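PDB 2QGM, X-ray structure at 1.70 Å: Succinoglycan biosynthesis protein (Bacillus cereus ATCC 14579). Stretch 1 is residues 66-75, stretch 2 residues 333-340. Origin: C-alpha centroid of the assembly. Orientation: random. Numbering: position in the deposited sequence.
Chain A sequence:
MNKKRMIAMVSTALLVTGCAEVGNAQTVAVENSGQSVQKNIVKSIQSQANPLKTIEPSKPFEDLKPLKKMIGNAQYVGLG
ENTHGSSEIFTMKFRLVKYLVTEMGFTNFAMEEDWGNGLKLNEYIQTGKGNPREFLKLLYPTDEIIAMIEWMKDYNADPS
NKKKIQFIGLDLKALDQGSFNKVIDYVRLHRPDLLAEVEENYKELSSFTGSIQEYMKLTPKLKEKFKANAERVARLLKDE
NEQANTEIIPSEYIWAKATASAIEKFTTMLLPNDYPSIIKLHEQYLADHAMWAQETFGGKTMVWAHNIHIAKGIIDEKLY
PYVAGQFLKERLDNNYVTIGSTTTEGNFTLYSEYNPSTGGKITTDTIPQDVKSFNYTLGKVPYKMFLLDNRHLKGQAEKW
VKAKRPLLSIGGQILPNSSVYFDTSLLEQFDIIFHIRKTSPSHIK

Stretch 1, residues 66-75: PLKKMIGNAQ
Stretch 2 (333-340) DNNYVTIG

Leu67 and Ile71 of a helix, with Ala74 just after it, pack on one face of a strand, and a two-bond amide clasp between Gln75 and Asn335 closes the contact. Touching residues are at least 260 positions apart in one chain, and the stretches bury 333 Å² between them.

Residues 66-71 are helical, with Ile71 N hydrogen-bonded to Leu67 O at 3.0 Å and Gly72 N to Lys68 O at 3.1 Å. Gly72 then leaves the helix at phi/psi 65/-138, a positive phi that favours glycine. A type II' turn runs from Ile71 to Ala74, with Asn73 at -101/22. A weak hydrogen bond from Ala74 N to Ile71 O, 3.3 Å, spans it. Ala74 (-60/136) and Gln75 (-91/-12) follow.

In the second stretch, Asn334 and Asn335 form a short 3-10 segment, and 336-340 is extended. The N-to-C directions of helix and strand differ by 138°, nearer antiparallel than parallel, and their axes approach to 10.6 Å. In register, Ala74 lies nearest Asn335, with their CA atoms 4.5 Å apart.

Strand alternation points the CA-to-CB bonds of Val337 and Ile339 toward the first stretch and those of Tyr336 and Thr338 away. Ile71 (m, chi2 -56°) places CD1 3.8 Å from both Val337 CG1 and Ile339 CD1. Leu67 (t, chi2 64°) brings CD1 to 4.2 Å from Ile339 CD1. Val337 is t; Ile339 is m with chi2 177°. Ala74 CB sits 3.5 Å from Val337 CG2. These buried groups make van der Waals contacts.

Polar pairing takes over beside this patch. Asn335 (t, chi2 33°) accepts from the backbone: Gln75 N to Asn335 OD1 is 2.8 Å, at 156°. Its amide nitrogen donates in return, Asn335 ND2 to Gln75 OE1 at 2.9 Å and 158°. Gln75 is m, t, with chi3 -52°. One asparagine side chain thus engages both backbone and side chain of Gln75.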

ATOM      1  N   PRO A  66       3.025 -21.225  -8.546  1.00 22.14           N
ATOM      2  CA  PRO A  66       3.743 -21.429  -7.284  1.00 21.50           C
ATOM      3  C   PRO A  66       3.281 -20.412  -6.239  1.00 21.44           C
ATOM      4  O   PRO A  66       3.348 -20.671  -5.042  1.00 20.23           O
ATOM      5  CB  PRO A  66       5.201 -21.223  -7.680  1.00 22.36           C
ATOM      6  CG  PRO A  66       5.234 -21.721  -9.077  1.00 23.37           C
ATOM      7  CD  PRO A  66       3.969 -21.121  -9.673  1.00 21.20           C
ATOM      8  N   LEU A  67       2.801 -19.263  -6.709  1.00 18.87           N
ATOM      9  CA  LEU A  67       2.344 -18.206  -5.817  1.00 19.68           C
ATOM     10  C   LEU A  67       1.076 -18.572  -5.052  1.00 19.63           C
ATOM     11  O   LEU A  67       0.916 -18.197  -3.885  1.00 19.64           O
ATOM     12  CB  LEU A  67       2.109 -16.908  -6.596  1.00 19.57           C
ATOM     13  CG  LEU A  67       1.716 -15.685  -5.754  1.00 18.58           C
ATOM     14  CD1 LEU A  67       2.858 -15.324  -4.811  1.00 18.17           C
ATOM     15  CD2 LEU A  67       1.375 -14.517  -6.667  1.00 19.99           C
ATOM     16  N   LYS A  68       0.176 -19.306  -5.701  1.00 19.05           N
ATOM     17  CA  LYS A  68      -1.073 -19.717  -5.065  1.00 20.63           C
ATOM     18  C   LYS A  68      -0.760 -20.644  -3.900  1.00 20.53           C
ATOM     19  O   LYS A  68      -1.410 -20.589  -2.857  1.00 20.31           O
ATOM     20  CB  LYS A  68      -1.984 -20.437  -6.071  1.00 20.92           C
ATOM     21  CG  LYS A  68      -3.340 -20.841  -5.492  1.00 24.91           C
ATOM     22  CD  LYS A  68      -4.284 -21.382  -6.565  1.00 27.11           C
ATOM     23  CE  LYS A  68      -5.639 -21.744  -5.970  1.00 28.98           C
ATOM     24  NZ  LYS A  68      -6.620 -22.194  -6.999  1.00 31.06           N
ATOM     25  N   LYS A  69       0.252 -21.484  -4.094  1.00 22.88           N
ATOM     26  CA  LYS A  69       0.679 -22.440  -3.090  1.00 24.64           C
ATOM     27  C   LYS A  69       1.351 -21.736  -1.919  1.00 24.52           C
ATOM     28  O   LYS A  69       1.232 -22.166  -0.770  1.00 24.85           O
ATOM     29  CB  LYS A  69       1.621 -23.469  -3.724  1.00 27.68           C
ATOM     30  CG  LYS A  69       1.068 -24.046  -5.028  1.00 31.09           C
ATOM     31  CD  LYS A  69       1.820 -25.278  -5.504  1.00 34.61           C
ATOM     32  CE  LYS A  69       3.250 -24.967  -5.905  1.00 35.54           C
ATOM     33  NZ  LYS A  69       3.916 -26.204  -6.400  1.00 38.66           N
HETATM   34  N   MSE A  70       2.048 -20.642  -2.206  1.00 21.48           N
HETATM   35  CA  MSE A  70       2.724 -19.873  -1.158  1.00 20.41           C
HETATM   36  C   MSE A  70       1.718 -19.133  -0.281  1.00 20.40           C
HETATM   37  O   MSE A  70       1.806 -19.156   0.952  1.00 18.33           O
HETATM   38  CB  MSE A  70       3.664 -18.825  -1.770  1.00 20.62           C
HETATM   39  CG  MSE A  70       4.867 -19.362  -2.528  1.00 19.79           C
HETATM   40 SE   MSE A  70       5.836 -17.923  -3.386  1.00 27.75          SE
HETATM   41  CE  MSE A  70       6.949 -18.954  -4.569  1.00 19.16           C
ATOM     42  N   ILE A  71       0.773 -18.454  -0.931  1.00 20.52           N
ATOM     43  CA  ILE A  71      -0.232 -17.669  -0.225  1.00 20.24           C
ATOM     44  C   ILE A  71      -1.171 -18.529   0.598  1.00 21.16           C
ATOM     45  O   ILE A  71      -1.565 -18.148   1.703  1.00 20.54           O
ATOM     46  CB  ILE A  71      -1.089 -16.832  -1.203  1.00 22.28           C
ATOM     47  CG1 ILE A  71      -0.187 -15.949  -2.070  1.00 23.64           C
ATOM     48  CG2 ILE A  71      -2.061 -15.954  -0.429  1.00 20.21           C
ATOM     49  CD1 ILE A  71       0.717 -15.046  -1.289  1.00 25.74           C
ATOM     50  N   GLY A  72      -1.540 -19.682   0.054  1.00 19.68           N
ATOM     51  CA  GLY A  72      -2.446 -20.557   0.768  1.00 20.52           C
ATOM     52  C   GLY A  72      -3.796 -19.897   0.926  1.00 20.88           C
ATOM     53  O   GLY A  72      -4.300 -19.264  -0.003  1.00 21.49           O
ATOM     54  N   ASN A  73      -4.378 -20.027   2.112  1.00 22.16           N
ATOM     55  CA  ASN A  73      -5.689 -19.448   2.366  1.00 21.91           C
ATOM     56  C   ASN A  73      -5.638 -18.137   3.144  1.00 20.77           C
ATOM     57  O   ASN A  73      -6.620 -17.745   3.764  1.00 21.48           O
ATOM     58  CB  ASN A  73      -6.570 -20.456   3.105  1.00 27.86           C
ATOM     59  CG  ASN A  73      -5.869 -21.078   4.294  1.00 30.78           C
ATOM     60  OD1 ASN A  73      -5.483 -20.383   5.236  1.00 34.36           O
ATOM     61  ND2 ASN A  73      -5.706 -22.399   4.260  1.00 32.99           N
ATOM     62  N   ALA A  74      -4.498 -17.457   3.105  1.00 19.51           N
ATOM     63  CA  ALA A  74      -4.370 -16.181   3.796  1.00 19.22           C
ATOM     64  C   ALA A  74      -5.396 -15.198   3.234  1.00 18.84           C
ATOM     65  O   ALA A  74      -5.581 -15.119   2.014  1.00 17.69           O
ATOM     66  CB  ALA A  74      -2.961 -15.629   3.617  1.00 20.00           C
ATOM     67  N   GLN A  75      -6.065 -14.450   4.112  1.00 17.41           N
ATOM     68  CA  GLN A  75      -7.069 -13.479   3.667  1.00 16.79           C
ATOM     69  C   GLN A  75      -6.505 -12.074   3.421  1.00 15.77           C
ATOM     70  O   GLN A  75      -7.194 -11.229   2.853  1.00 14.42           O
ATOM     71  CB  GLN A  75      -8.215 -13.391   4.677  1.00 17.82           C
ATOM     72  CG  GLN A  75      -8.977 -14.693   4.906  1.00 21.06           C
ATOM     73  CD  GLN A  75     -10.084 -14.517   5.926  1.00 21.18           C
ATOM     74  OE1 GLN A  75      -9.849 -14.023   7.027  1.00 23.45           O
ATOM     75  NE2 GLN A  75     -11.300 -14.920   5.565  1.00 24.28           N
ATOM     76  N   ASP A 333      -1.385 -12.508  12.432  1.00 22.18           N
ATOM     77  CA  ASP A 333      -0.481 -13.655  12.456  1.00 23.99           C
ATOM     78  C   ASP A 333      -0.337 -14.277  11.061  1.00 22.36           C
ATOM     79  O   ASP A 333       0.087 -13.597  10.131  1.00 21.02           O
ATOM     80  CB  ASP A 333      -0.970 -14.696  13.477  1.00 28.50           C
ATOM     81  CG  ASP A 333       0.031 -15.824  13.693  1.00 33.09           C
ATOM     82  OD1 ASP A 333       1.243 -15.539  13.804  1.00 34.39           O
ATOM     83  OD2 ASP A 333      -0.393 -16.995  13.760  1.00 37.94           O
ATOM     84  N   ASN A 334      -0.690 -15.551  10.900  1.00 21.04           N
ATOM     85  CA  ASN A 334      -0.541 -16.199   9.600  1.00 20.13           C
ATOM     86  C   ASN A 334      -1.599 -15.845   8.559  1.00 20.01           C
ATOM     87  O   ASN A 334      -1.544 -16.335   7.427  1.00 20.36           O
ATOM     88  CB  ASN A 334      -0.486 -17.718   9.765  1.00 22.36           C
ATOM     89  CG  ASN A 334       0.867 -18.198  10.262  1.00 23.63           C
ATOM     90  OD1 ASN A 334       1.039 -19.365  10.609  1.00 27.85           O
ATOM     91  ND2 ASN A 334       1.840 -17.294  10.292  1.00 25.79           N
ATOM     92  N   ASN A 335      -2.561 -15.000   8.921  1.00 17.48           N
ATOM     93  CA  ASN A 335      -3.605 -14.614   7.973  1.00 17.50           C
ATOM     94  C   ASN A 335      -3.174 -13.402   7.158  1.00 16.31           C
ATOM     95  O   ASN A 335      -3.942 -12.891   6.345  1.00 15.53           O
ATOM     96  CB  ASN A 335      -4.920 -14.318   8.697  1.00 17.81           C
ATOM     97  CG  ASN A 335      -6.124 -14.419   7.774  1.00 18.71           C
ATOM     98  OD1 ASN A 335      -6.143 -15.233   6.840  1.00 18.15           O
ATOM     99  ND2 ASN A 335      -7.145 -13.612   8.042  1.00 20.77           N
ATOM    100  N   TYR A 336      -1.953 -12.935   7.399  1.00 14.72           N
ATOM    101  CA  TYR A 336      -1.393 -11.810   6.644  1.00 16.53           C
ATOM    102  C   TYR A 336      -0.064 -12.252   6.044  1.00 15.57           C
ATOM    103  O   TYR A 336       0.894 -12.531   6.763  1.00 16.37           O
ATOM    104  CB  TYR A 336      -1.161 -10.586   7.541  1.00 16.62           C
ATOM    105  CG  TYR A 336      -0.420  -9.450   6.852  1.00 19.03           C
ATOM    106  CD1 TYR A 336      -0.919  -8.872   5.686  1.00 18.82           C
ATOM    107  CD2 TYR A 336       0.763  -8.938   7.379  1.00 15.91           C
ATOM    108  CE1 TYR A 336      -0.265  -7.810   5.064  1.00 18.04           C
ATOM    109  CE2 TYR A 336       1.427  -7.872   6.766  1.00 19.32           C
ATOM    110  CZ  TYR A 336       0.901  -7.313   5.604  1.00 17.61           C
ATOM    111  OH  TYR A 336       1.530  -6.256   4.983  1.00 18.49           O
ATOM    112  N   VAL A 337      -0.018 -12.333   4.719  1.00 15.26           N
ATOM    113  CA  VAL A 337       1.197 -12.732   4.021  1.00 14.99           C
ATOM    114  C   VAL A 337       1.797 -11.491   3.368  1.00 15.34           C
ATOM    115  O   VAL A 337       1.079 -10.681   2.782  1.00 17.36           O
ATOM    116  CB  VAL A 337       0.901 -13.791   2.928  1.00 18.19           C
ATOM    117  CG1 VAL A 337       2.116 -13.972   2.040  1.00 17.26           C
ATOM    118  CG2 VAL A 337       0.537 -15.125   3.574  1.00 19.77           C
ATOM    119  N   THR A 338       3.113 -11.344   3.486  1.00 13.89           N
ATOM    120  CA  THR A 338       3.817 -10.199   2.916  1.00 15.74           C
ATOM    121  C   THR A 338       4.693 -10.560   1.739  1.00 16.21           C
ATOM    122  O   THR A 338       5.524 -11.460   1.827  1.00 17.03           O
ATOM    123  CB  THR A 338       4.726  -9.506   3.954  1.00 17.22           C
ATOM    124  OG1 THR A 338       5.536 -10.485   4.619  1.00 19.19           O
ATOM    125  CG2 THR A 338       3.900  -8.754   4.964  1.00 18.08           C
ATOM    126  N   ILE A 339       4.508  -9.836   0.639  1.00 15.68           N
ATOM    127  CA  ILE A 339       5.285 -10.043  -0.576  1.00 15.38           C
ATOM    128  C   ILE A 339       6.039  -8.755  -0.877  1.00 16.08           C
ATOM    129  O   ILE A 339       5.454  -7.792  -1.376  1.00 16.96           O
ATOM    130  CB  ILE A 339       4.370 -10.356  -1.770  1.00 16.60           C
ATOM    131  CG1 ILE A 339       3.467 -11.535  -1.413  1.00 18.06           C
ATOM    132  CG2 ILE A 339       5.212 -10.645  -3.019  1.00 17.37           C
ATOM    133  CD1 ILE A 339       2.462 -11.890  -2.478  1.00 17.08           C
ATOM    134  N   GLY A 340       7.334  -8.746  -0.576  1.00 16.65           N
ATOM    135  CA  GLY A 340       8.153  -7.571  -0.819  1.00 16.14           C
ATOM    136  C   GLY A 340       8.651  -7.474  -2.252  1.00 16.36           C
ATOM    137  O   GLY A 340       8.705  -8.472  -2.972  1.00 15.95           O
TER